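Long-range contact in diguanylate cyclase (Vibrio cholerae serotype O1, PDB 6EIB), which catalyses the condensation of two GTP molecules into the second messenger c-di-GMP, with magnesium as cofactor, and is involved in biofilm formation: residues 119-127 and 138-146. Sequence-based numbering, arbitrary orientation.
Sequences LCAGVSSLH and RRSDQALYK. With SO4 (sulfate ion), chain G; SO4 (sulfate ion), chain E.
Cys120, near the start of strand 119-125, meets Leu144 toward the C-terminal end of helix 133-148: its CB lies 3.8 Å from CD1 of Leu144, the branch that also sits over the Cys120 carbonyl. CD1 reaches back toward the start of the strand, and the Leu144 side chain also comes close to Asp37, a magnesium ligand by similarity. Ala121 and Val123 turn their side chains to the other face of the sheet. Between them, at Gly122, the two backbones come closest: its CA is 3.4 Å from Leu144 N and makes a CA-H...O contact with Ser140 O. There is no room here for a CB. Ala143 CB also rests on Gly122, 3.7 Å from its CA, while Ser140 OG is hydrogen-bonded to Ser35 OG of strand 31-38. Ser124 then points back at the helix, with OG anti to its backbone N (chi1 -166°), and takes a hydrogen bond of 3.0 Å from Arg139 NE; OG lies close to the guanidinium plane, and the bond is fairly straight. The carbonyl O of Ser125 receives Arg139 NH2 at 2.8 Å, a more bent bond with the donor above the carbonyl plane, whereas Ser125 OG donates to O1 of the chain E sulfate, probably from the crystallisation liquor. His127 completes the grip: its ring lies flat on the Arg139 guanidinium, planes 4° apart and centres 3.7 Å apart. Asp130 forms a salt bridge with Arg139 NH2 and accepts the His127 backbone N-H, tying the turn to the same arginine. Within this beta-alpha-beta unit of the GGDEF domain, the backbones thus pack directly at Gly122, mid-strand, with Cys120 and Leu144 beside them; toward His127 the contact turns polar. There two hydrogen bonds and the stack hold the guanidinium's rotation, and the salt bridge to Asp130 probably offsets much of its charge.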
ATOM      1  N   LEU A 119     -10.552   0.632   0.719  1.00 19.53           N
ATOM      2  CA  LEU A 119      -9.275   1.327   0.664  1.00 19.64           C
ATOM      3  C   LEU A 119      -9.081   1.861  -0.740  1.00 20.94           C
ATOM      4  O   LEU A 119      -9.802   1.452  -1.647  1.00 22.99           O
ATOM      5  CB  LEU A 119      -8.126   0.371   1.087  1.00 18.98           C
ATOM      6  CG  LEU A 119      -7.815  -0.893   0.272  1.00 20.06           C
ATOM      7  CD1 LEU A 119      -6.951  -0.586  -0.959  1.00 19.58           C
ATOM      8  CD2 LEU A 119      -7.122  -1.922   1.168  1.00 19.34           C
ATOM      9  N   CYS A 120      -8.143   2.789  -0.927  1.00 20.78           N
ATOM     10  CA  CYS A 120      -7.750   3.202  -2.274  1.00 19.09           C
ATOM     11  C   CYS A 120      -6.275   2.914  -2.381  1.00 18.47           C
ATOM     12  O   CYS A 120      -5.612   2.815  -1.359  1.00 18.27           O
ATOM     13  CB  CYS A 120      -7.996   4.689  -2.539  1.00 17.18           C
ATOM     14  SG  CYS A 120      -9.776   5.071  -2.682  1.00 23.85           S
ATOM     15  N   ALA A 121      -5.763   2.825  -3.602  1.00 18.85           N
ATOM     16  CA  ALA A 121      -4.349   2.522  -3.774  1.00 18.95           C
ATOM     17  C   ALA A 121      -3.826   3.284  -4.957  1.00 20.76           C
ATOM     18  O   ALA A 121      -4.552   3.503  -5.942  1.00 22.44           O
ATOM     19  CB  ALA A 121      -4.122   0.973  -3.972  1.00 17.08           C
ATOM     20  N   GLY A 122      -2.573   3.721  -4.857  1.00 19.61           N
ATOM     21  CA  GLY A 122      -1.924   4.321  -6.005  1.00 18.98           C
ATOM     22  C   GLY A 122      -0.662   3.492  -6.249  1.00 18.22           C
ATOM     23  O   GLY A 122      -0.025   3.040  -5.286  1.00 17.57           O
ATOM     24  N   VAL A 123      -0.287   3.325  -7.507  1.00 18.67           N
ATOM     25  CA  VAL A 123       0.861   2.470  -7.869  1.00 19.39           C
ATOM     26  C   VAL A 123       1.875   3.145  -8.793  1.00 19.62           C
ATOM     27  O   VAL A 123       1.516   3.799  -9.773  1.00 21.28           O
ATOM     28  CB  VAL A 123       0.385   1.204  -8.584  1.00 19.15           C
ATOM     29  CG1 VAL A 123       1.551   0.247  -8.790  1.00 19.54           C
ATOM     30  CG2 VAL A 123      -0.758   0.552  -7.808  1.00 18.73           C
ATOM     31  N   SER A 124       3.163   2.981  -8.511  1.00 18.73           N
ATOM     32  CA  SER A 124       4.129   3.433  -9.475  1.00 19.34           C
ATOM     33  C   SER A 124       5.323   2.529  -9.356  1.00 20.23           C
ATOM     34  O   SER A 124       5.295   1.526  -8.627  1.00 21.32           O
ATOM     35  CB  SER A 124       4.539   4.904  -9.232  1.00 19.74           C
ATOM     36  OG  SER A 124       5.237   5.439 -10.369  1.00 20.77           O
ATOM     37  N   SER A 125       6.385   2.902 -10.052  1.00 20.33           N
ATOM     38  CA  SER A 125       7.611   2.133  -9.977  1.00 19.48           C
ATOM     39  C   SER A 125       8.828   2.987 -10.322  1.00 21.45           C
ATOM     40  O   SER A 125       8.695   4.097 -10.837  1.00 22.76           O
ATOM     41  CB  SER A 125       7.530   0.928 -10.901  1.00 19.36           C
ATOM     42  OG  SER A 125       7.523   1.345 -12.246  1.00 20.19           O
ATOM     43  N   LEU A 126      10.023   2.440 -10.092  1.00 23.24           N
ATOM     44  CA  LEU A 126      11.261   3.165 -10.393  1.00 23.44           C
ATOM     45  C   LEU A 126      11.286   3.583 -11.865  1.00 23.95           C
ATOM     46  O   LEU A 126      10.978   2.768 -12.741  1.00 24.07           O
ATOM     47  CB  LEU A 126      12.478   2.277 -10.090  1.00 25.14           C
ATOM     48  CG  LEU A 126      13.892   2.747 -10.457  1.00 27.17           C
ATOM     49  CD1 LEU A 126      14.317   3.862  -9.576  1.00 26.18           C
ATOM     50  CD2 LEU A 126      14.887   1.577 -10.415  1.00 30.09           C
ATOM     51  N   HIS A 127      11.594   4.860 -12.130  1.00 22.87           N
ATOM     52  CA  HIS A 127      11.805   5.366 -13.495  1.00 24.29           C
ATOM     53  C   HIS A 127      13.303   5.734 -13.668  1.00 30.02           C
ATOM     54  O   HIS A 127      14.006   5.985 -12.684  1.00 28.88           O
ATOM     55  CB  HIS A 127      10.931   6.597 -13.808  1.00 25.40           C
ATOM     56  CG  HIS A 127       9.458   6.315 -13.872  1.00 26.71           C
ATOM     57  ND1 HIS A 127       8.539   7.277 -14.238  1.00 25.98           N
ATOM     58  CD2 HIS A 127       8.742   5.196 -13.601  1.00 26.98           C
ATOM     59  CE1 HIS A 127       7.326   6.753 -14.221  1.00 26.74           C
ATOM     60  NE2 HIS A 127       7.417   5.496 -13.828  1.00 26.56           N
ATOM     61  N   ARG A 138       6.371   9.968  -4.516  1.00 19.85           N
ATOM     62  CA  ARG A 138       5.612  11.096  -5.058  1.00 20.78           C
ATOM     63  C   ARG A 138       4.602  10.627  -6.112  1.00 20.60           C
ATOM     64  O   ARG A 138       3.444  11.096  -6.160  1.00 18.25           O
ATOM     65  CB  ARG A 138       6.561  12.144  -5.649  1.00 22.14           C
ATOM     66  CG  ARG A 138       5.860  13.182  -6.416  1.00 26.44           C
ATOM     67  CD  ARG A 138       6.827  14.137  -7.037  1.00 31.10           C
ATOM     68  NE  ARG A 138       6.080  15.147  -7.768  1.00 36.11           N
ATOM     69  CZ  ARG A 138       5.748  15.008  -9.044  1.00 38.98           C
ATOM     70  NH1 ARG A 138       6.136  13.915  -9.709  1.00 37.81           N
ATOM     71  NH2 ARG A 138       5.060  15.966  -9.650  1.00 41.67           N
ATOM     72  N   ARG A 139       5.021   9.684  -6.957  1.00 21.31           N
ATOM     73  CA  ARG A 139       4.137   9.197  -8.021  1.00 21.31           C
ATOM     74  C   ARG A 139       3.064   8.243  -7.475  1.00 21.14           C
ATOM     75  O   ARG A 139       1.912   8.324  -7.887  1.00 21.43           O
ATOM     76  CB  ARG A 139       4.949   8.522  -9.137  1.00 23.07           C
ATOM     77  CG  ARG A 139       5.803   9.492  -9.979  1.00 23.59           C
ATOM     78  CD  ARG A 139       6.381   8.796 -11.156  1.00 25.03           C
ATOM     79  NE  ARG A 139       7.234   7.699 -10.718  1.00 24.78           N
ATOM     80  CZ  ARG A 139       8.567   7.778 -10.646  1.00 24.14           C
ATOM     81  NH1 ARG A 139       9.185   8.897 -11.016  1.00 23.53           N
ATOM     82  NH2 ARG A 139       9.283   6.730 -10.240  1.00 23.07           N
ATOM     83  N   SER A 140       3.414   7.346  -6.555  1.00 21.39           N
ATOM     84  CA  SER A 140       2.373   6.461  -6.027  1.00 21.24           C
ATOM     85  C   SER A 140       1.421   7.268  -5.156  1.00 21.20           C
ATOM     86  O   SER A 140       0.229   7.010  -5.152  1.00 20.15           O
ATOM     87  CB  SER A 140       2.944   5.259  -5.258  1.00 22.19           C
ATOM     88  OG  SER A 140       3.644   5.607  -4.077  1.00 23.45           O
ATOM     89  N   ASP A 141       1.947   8.251  -4.424  1.00 22.72           N
ATOM     90  CA  ASP A 141       1.103   9.087  -3.583  1.00 23.42           C
ATOM     91  C   ASP A 141       0.139   9.878  -4.462  1.00 25.81           C
ATOM     92  O   ASP A 141      -1.053  10.034  -4.121  1.00 27.70           O
ATOM     93  CB  ASP A 141       1.976  10.014  -2.707  1.00 25.38           C
ATOM     94  CG  ASP A 141       1.174  10.760  -1.614  1.00 26.50           C
ATOM     95  OD1 ASP A 141       0.179  10.206  -1.103  1.00 25.06           O
ATOM     96  OD2 ASP A 141       1.546  11.917  -1.278  1.00 28.30           O
ATOM     97  N   GLN A 142       0.618  10.376  -5.602  1.00 25.76           N
ATOM     98  CA  GLN A 142      -0.258  11.168  -6.477  1.00 25.66           C
ATOM     99  C   GLN A 142      -1.343  10.332  -7.147  1.00 24.17           C
ATOM    100  O   GLN A 142      -2.491  10.763  -7.305  1.00 22.51           O
ATOM    101  CB  GLN A 142       0.561  11.875  -7.571  1.00 29.35           C
ATOM    102  CG  GLN A 142      -0.240  12.920  -8.307  1.00 36.00           C
ATOM    103  CD  GLN A 142       0.445  13.427  -9.555  1.00 41.07           C
ATOM    104  OE1 GLN A 142       0.073  13.046 -10.669  1.00 45.28           O
ATOM    105  NE2 GLN A 142       1.467  14.268  -9.386  1.00 39.91           N
ATOM    106  N   ALA A 143      -0.975   9.108  -7.504  1.00 22.99           N
ATOM    107  CA  ALA A 143      -1.906   8.146  -8.068  1.00 23.33           C
ATOM    108  C   ALA A 143      -2.921   7.757  -7.025  1.00 21.39           C
ATOM    109  O   ALA A 143      -4.071   7.509  -7.354  1.00 25.25           O
ATOM    110  CB  ALA A 143      -1.130   6.853  -8.621  1.00 16.84           C
ATOM    111  N   LEU A 144      -2.504   7.659  -5.764  1.00 18.01           N
ATOM    112  CA  LEU A 144      -3.459   7.384  -4.698  1.00 17.04           C
ATOM    113  C   LEU A 144      -4.507   8.490  -4.593  1.00 19.63           C
ATOM    114  O   LEU A 144      -5.727   8.244  -4.605  1.00 19.92           O
ATOM    115  CB  LEU A 144      -2.697   7.217  -3.368  1.00 15.58           C
ATOM    116  CG  LEU A 144      -3.494   7.218  -2.053  1.00 16.63           C
ATOM    117  CD1 LEU A 144      -4.538   6.054  -1.965  1.00 18.66           C
ATOM    118  CD2 LEU A 144      -2.524   7.063  -0.873  1.00 17.66           C
ATOM    119  N   TYR A 145      -4.050   9.740  -4.565  1.00 19.96           N
ATOM    120  CA  TYR A 145      -4.991  10.848  -4.459  1.00 18.84           C
ATOM    121  C   TYR A 145      -5.816  11.016  -5.728  1.00 20.62           C
ATOM    122  O   TYR A 145      -6.973  11.496  -5.678  1.00 21.62           O
ATOM    123  CB  TYR A 145      -4.247  12.145  -4.008  1.00 31.35           C
ATOM    124  CG  TYR A 145      -4.061  12.064  -2.495  1.00 31.62           C
ATOM    125  CD1 TYR A 145      -3.098  11.224  -1.940  1.00 30.34           C
ATOM    126  CD2 TYR A 145      -4.929  12.747  -1.619  1.00 33.05           C
ATOM    127  CE1 TYR A 145      -2.960  11.073  -0.578  1.00 30.54           C
ATOM    128  CE2 TYR A 145      -4.794  12.614  -0.225  1.00 33.62           C
ATOM    129  CZ  TYR A 145      -3.811  11.765   0.286  1.00 33.25           C
ATOM    130  OH  TYR A 145      -3.633  11.590   1.658  1.00 34.10           O
ATOM    131  N   LYS A 146      -5.253  10.634  -6.865  1.00 18.37           N
ATOM    132  CA  LYS A 146      -6.025  10.639  -8.106  1.00 23.13           C
ATOM    133  C   LYS A 146      -7.165   9.592  -7.984  1.00 25.68           C
ATOM    134  O   LYS A 146      -8.329   9.857  -8.332  1.00 25.94           O
ATOM    135  CB  LYS A 146      -5.088  10.345  -9.273  1.00 26.56           C
ATOM    136  CG  LYS A 146      -5.623  10.477 -10.690  1.00 29.31           C
ATOM    137  CD  LYS A 146      -4.536  10.001 -11.700  1.00 61.74           C
ATOM    138  CE  LYS A 146      -3.131  10.607 -11.399  1.00 63.52           C
ATOM    139  NZ  LYS A 146      -1.941   9.921 -12.085  1.00 62.32           N
TER
HETATM  140  S   SO4 G 203       3.744  15.719 -12.658  1.00 90.43           S
HETATM  141  O1  SO4 G 203       3.403  14.781 -11.599  1.00 90.64           O
HETATM  142  O2  SO4 G 203       2.670  15.719 -13.645  1.00 90.62           O
HETATM  143  O3  SO4 G 203       3.859  17.067 -12.101  1.00 90.69           O
HETATM  144  O4  SO4 G 203       5.000  15.300 -13.270  1.00 89.93           O
HETATM  145  S   SO4 E 201       8.531  -1.292 -14.915  1.00 35.05           S
HETATM  146  O1  SO4 E 201       8.659  -0.676 -13.597  1.00 36.66           O
HETATM  147  O2  SO4 E 201       7.488  -2.304 -14.870  1.00 35.34           O
HETATM  148  O3  SO4 E 201       8.204  -0.289 -15.917  1.00 32.57           O
HETATM  149  O4  SO4 E 201       9.798  -1.978 -15.260  1.00 37.46           O